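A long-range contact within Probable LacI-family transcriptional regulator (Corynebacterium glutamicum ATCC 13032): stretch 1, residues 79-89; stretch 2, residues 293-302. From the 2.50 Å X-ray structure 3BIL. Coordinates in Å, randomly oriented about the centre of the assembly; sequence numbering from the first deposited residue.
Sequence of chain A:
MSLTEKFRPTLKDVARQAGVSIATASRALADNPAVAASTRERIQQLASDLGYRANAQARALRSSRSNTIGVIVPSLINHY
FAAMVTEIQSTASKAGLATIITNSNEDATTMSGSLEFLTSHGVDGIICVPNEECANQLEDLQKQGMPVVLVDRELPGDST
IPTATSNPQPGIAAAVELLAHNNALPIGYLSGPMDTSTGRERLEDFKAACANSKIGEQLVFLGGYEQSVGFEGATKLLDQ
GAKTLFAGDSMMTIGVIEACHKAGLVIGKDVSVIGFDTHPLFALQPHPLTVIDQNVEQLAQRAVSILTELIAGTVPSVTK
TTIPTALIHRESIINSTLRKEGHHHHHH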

# COMPACT_ATOMS: atom_id res chain seq x y z
N HIS A 79 -3.56 -1.60 -1.53
CA HIS A 79 -2.60 -2.54 -1.06
C HIS A 79 -2.85 -3.87 -1.73
O HIS A 79 -1.92 -4.64 -1.94
CB HIS A 79 -2.68 -2.67 0.45
CG HIS A 79 -1.98 -3.87 1.00
ND1 HIS A 79 -2.63 -5.07 1.24
CD2 HIS A 79 -0.68 -4.07 1.34
CE1 HIS A 79 -1.77 -5.94 1.73
NE2 HIS A 79 -0.58 -5.37 1.79
N TYR A 80 -4.09 -4.13 -2.11
CA TYR A 80 -4.41 -5.37 -2.79
C TYR A 80 -3.78 -5.47 -4.17
O TYR A 80 -3.20 -6.49 -4.53
CB TYR A 80 -5.91 -5.52 -2.90
CG TYR A 80 -6.35 -6.67 -3.77
CD1 TYR A 80 -6.50 -7.96 -3.26
CD2 TYR A 80 -6.65 -6.45 -5.12
CE1 TYR A 80 -6.93 -8.99 -4.04
CE2 TYR A 80 -7.06 -7.48 -5.92
CZ TYR A 80 -7.21 -8.74 -5.37
OH TYR A 80 -7.65 -9.74 -6.20
N PHE A 81 -3.92 -4.42 -4.96
CA PHE A 81 -3.34 -4.38 -6.25
C PHE A 81 -1.80 -4.26 -6.22
O PHE A 81 -1.13 -4.65 -7.18
CB PHE A 81 -3.97 -3.24 -7.04
CG PHE A 81 -5.37 -3.51 -7.48
CD1 PHE A 81 -5.69 -4.64 -8.23
CD2 PHE A 81 -6.39 -2.62 -7.15
CE1 PHE A 81 -7.01 -4.88 -8.65
CE2 PHE A 81 -7.71 -2.84 -7.58
CZ PHE A 81 -8.04 -3.98 -8.32
N ALA A 82 -1.24 -3.71 -5.13
CA ALA A 82 0.22 -3.68 -4.99
C ALA A 82 0.72 -5.08 -4.57
O ALA A 82 1.79 -5.55 -5.01
CB ALA A 82 0.65 -2.61 -4.00
N ALA A 83 -0.07 -5.77 -3.74
CA ALA A 83 0.21 -7.17 -3.43
C ALA A 83 0.17 -8.03 -4.68
O ALA A 83 1.06 -8.80 -4.93
CB ALA A 83 -0.75 -7.70 -2.35
N MET A 84 -0.87 -7.88 -5.49
CA MET A 84 -1.01 -8.66 -6.70
C MET A 84 0.21 -8.49 -7.63
O MET A 84 0.68 -9.48 -8.20
CB MET A 84 -2.29 -8.30 -7.43
CG MET A 84 -2.64 -9.29 -8.57
SD MET A 84 -3.97 -8.53 -9.47
CE MET A 84 -5.33 -9.04 -8.42
N VAL A 85 0.71 -7.27 -7.81
CA VAL A 85 1.83 -7.06 -8.74
C VAL A 85 3.15 -7.54 -8.14
O VAL A 85 3.98 -8.07 -8.86
CB VAL A 85 1.93 -5.62 -9.32
CG1 VAL A 85 0.60 -5.21 -9.95
CG2 VAL A 85 2.37 -4.61 -8.26
N THR A 86 3.34 -7.38 -6.84
CA THR A 86 4.50 -7.95 -6.21
C THR A 86 4.51 -9.46 -6.50
O THR A 86 5.52 -9.99 -6.93
CB THR A 86 4.48 -7.70 -4.69
OG1 THR A 86 4.34 -6.31 -4.44
CG2 THR A 86 5.75 -8.19 -4.03
N GLU A 87 3.39 -10.14 -6.28
CA GLU A 87 3.32 -11.59 -6.55
C GLU A 87 3.33 -12.03 -8.01
O GLU A 87 3.79 -13.14 -8.30
CB GLU A 87 2.18 -12.28 -5.79
CG GLU A 87 2.70 -13.19 -4.66
CD GLU A 87 3.19 -12.43 -3.40
OE1 GLU A 87 2.53 -12.56 -2.33
OE2 GLU A 87 4.23 -11.71 -3.46
N ILE A 88 2.82 -11.19 -8.90
CA ILE A 88 2.87 -11.46 -10.33
C ILE A 88 4.30 -11.29 -10.80
O ILE A 88 4.75 -12.01 -11.69
CB ILE A 88 1.99 -10.48 -11.14
CG1 ILE A 88 0.52 -10.86 -11.04
CG2 ILE A 88 2.38 -10.47 -12.61
CD1 ILE A 88 -0.42 -9.77 -11.51
N GLN A 89 5.03 -10.34 -10.21
CA GLN A 89 6.41 -10.10 -10.60
C GLN A 89 7.32 -11.24 -10.16
O GLN A 89 8.22 -11.65 -10.91
CB GLN A 89 6.95 -8.80 -10.05
CG GLN A 89 8.40 -8.64 -10.36
CD GLN A 89 8.97 -7.32 -9.95
OE1 GLN A 89 8.59 -6.27 -10.47
NE2 GLN A 89 9.93 -7.36 -9.03
N ASP A 293 -10.73 -12.88 2.69
CA ASP A 293 -9.47 -12.95 1.98
C ASP A 293 -9.74 -13.47 0.57
O ASP A 293 -10.54 -14.36 0.36
CB ASP A 293 -8.48 -13.83 2.77
CG ASP A 293 -7.24 -14.24 1.96
OD1 ASP A 293 -6.95 -13.65 0.91
OD2 ASP A 293 -6.53 -15.17 2.37
N GLN A 294 -9.07 -12.88 -0.40
CA GLN A 294 -9.23 -13.27 -1.77
C GLN A 294 -8.08 -14.04 -2.31
O GLN A 294 -8.09 -14.42 -3.50
CB GLN A 294 -9.29 -12.02 -2.60
CG GLN A 294 -10.65 -11.55 -2.83
CD GLN A 294 -10.58 -10.36 -3.65
OE1 GLN A 294 -10.65 -10.45 -4.88
NE2 GLN A 294 -10.31 -9.22 -3.01
N ASN A 295 -7.07 -14.24 -1.48
CA ASN A 295 -5.95 -15.06 -1.84
C ASN A 295 -5.21 -14.56 -3.08
O ASN A 295 -5.09 -15.28 -4.07
CB ASN A 295 -6.40 -16.52 -1.99
CG ASN A 295 -5.37 -17.48 -1.48
OD1 ASN A 295 -4.36 -17.75 -2.15
ND2 ASN A 295 -5.59 -17.96 -0.25
N VAL A 296 -4.69 -13.33 -2.99
CA VAL A 296 -4.03 -12.64 -4.10
C VAL A 296 -2.92 -13.45 -4.70
O VAL A 296 -2.71 -13.39 -5.91
CB VAL A 296 -3.34 -11.33 -3.67
CG1 VAL A 296 -3.61 -10.25 -4.67
CG2 VAL A 296 -3.78 -10.91 -2.31
N GLU A 297 -2.19 -14.18 -3.84
CA GLU A 297 -1.01 -14.96 -4.26
C GLU A 297 -1.36 -16.02 -5.31
O GLU A 297 -0.68 -16.16 -6.34
CB GLU A 297 -0.29 -15.57 -3.03
CG GLU A 297 1.07 -16.25 -3.33
CD GLU A 297 2.02 -16.41 -2.10
OE1 GLU A 297 3.10 -17.04 -2.26
OE2 GLU A 297 1.69 -15.93 -0.98
N GLN A 298 -2.46 -16.73 -5.07
CA GLN A 298 -2.92 -17.79 -5.94
C GLN A 298 -3.47 -17.24 -7.26
O GLN A 298 -3.32 -17.87 -8.29
CB GLN A 298 -4.00 -18.56 -5.21
CG GLN A 298 -4.21 -19.98 -5.64
CD GLN A 298 -5.32 -20.62 -4.83
OE1 GLN A 298 -6.17 -21.34 -5.36
NE2 GLN A 298 -5.33 -20.32 -3.51
N LEU A 299 -4.12 -16.07 -7.23
CA LEU A 299 -4.65 -15.46 -8.43
C LEU A 299 -3.55 -15.02 -9.36
O LEU A 299 -3.65 -15.22 -10.57
CB LEU A 299 -5.50 -14.25 -8.08
CG LEU A 299 -6.94 -14.71 -7.95
CD1 LEU A 299 -7.70 -13.90 -6.88
CD2 LEU A 299 -7.57 -14.64 -9.33
N ALA A 300 -2.52 -14.39 -8.78
CA ALA A 300 -1.30 -14.02 -9.47
C ALA A 300 -0.50 -15.24 -10.02
O ALA A 300 -0.06 -15.21 -11.17
CB ALA A 300 -0.44 -13.16 -8.57
N GLN A 301 -0.32 -16.29 -9.19
CA GLN A 301 0.22 -17.59 -9.63
C GLN A 301 -0.56 -18.09 -10.84
O GLN A 301 -0.00 -18.21 -11.94
CB GLN A 301 0.15 -18.63 -8.51
CG GLN A 301 1.48 -19.15 -7.96
CD GLN A 301 1.89 -18.51 -6.63
OE1 GLN A 301 2.18 -19.20 -5.64
NE2 GLN A 301 1.93 -17.17 -6.60
N ARG A 302 -1.85 -18.35 -10.66
CA ARG A 302 -2.71 -18.80 -11.75
C ARG A 302 -2.65 -17.91 -12.98
O ARG A 302 -2.57 -18.43 -14.09
CB ARG A 302 -4.16 -18.98 -11.29
CG ARG A 302 -4.33 -20.12 -10.31
CD ARG A 302 -4.75 -21.42 -10.99
NE ARG A 302 -6.11 -21.84 -10.62
CZ ARG A 302 -6.47 -22.30 -9.41
NH1 ARG A 302 -5.59 -22.37 -8.41
NH2 ARG A 302 -7.73 -22.65 -9.19

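The two segments, at least 210 residues apart in sequence where they touch, pack as helices whose axes approach to 8.4 Å at 45°, and no clear hydrogen bond joins them. Gln-294, in the loop two residues before the start of the second helix, reaches the end of Tyr-80, with OE1 of Gln-294 3.4 Å from OH of Tyr-80; both atoms are hydrogen-bonded elsewhere in the structure. Asn-295 occupies the N-cap position; its CA-to-CB bond points away from the first helix, and it makes no contact.

Val-296 opens the packing proper and has the largest area covered by the partner stretch. Its CG1 lies over one face of the Tyr-80 ring, 4.1 Å from the centroid, in a CH-pi contact, and also sits 3.6 Å from CB of Met-84. CG1 thus sits in the corner formed by Tyr-80 and Met-84, one turn apart on the first helix, while CG2 of Val-296 makes a looser contact with CB of Ala-83, at 4.4 Å.

Glu-297 lies alongside Glu-87 through their aliphatic portions, CG to CG at 3.7 Å, yet the like-charged carboxylates are also close, with OE1 of Glu-87 3.7 Å from OE2 of Glu-297. Leu-299 adds a looser contact, its CD1 4.2 Å from OH of Tyr-80.

At Ala-300 the backbones come nearest, its CA 5.0 Å from CA of Ile-88. The small side chain fits this close approach: CB of Ala-300 lies 3.5 Å from CG1 of Ile-88 and 3.9 Å from CB of Glu-87.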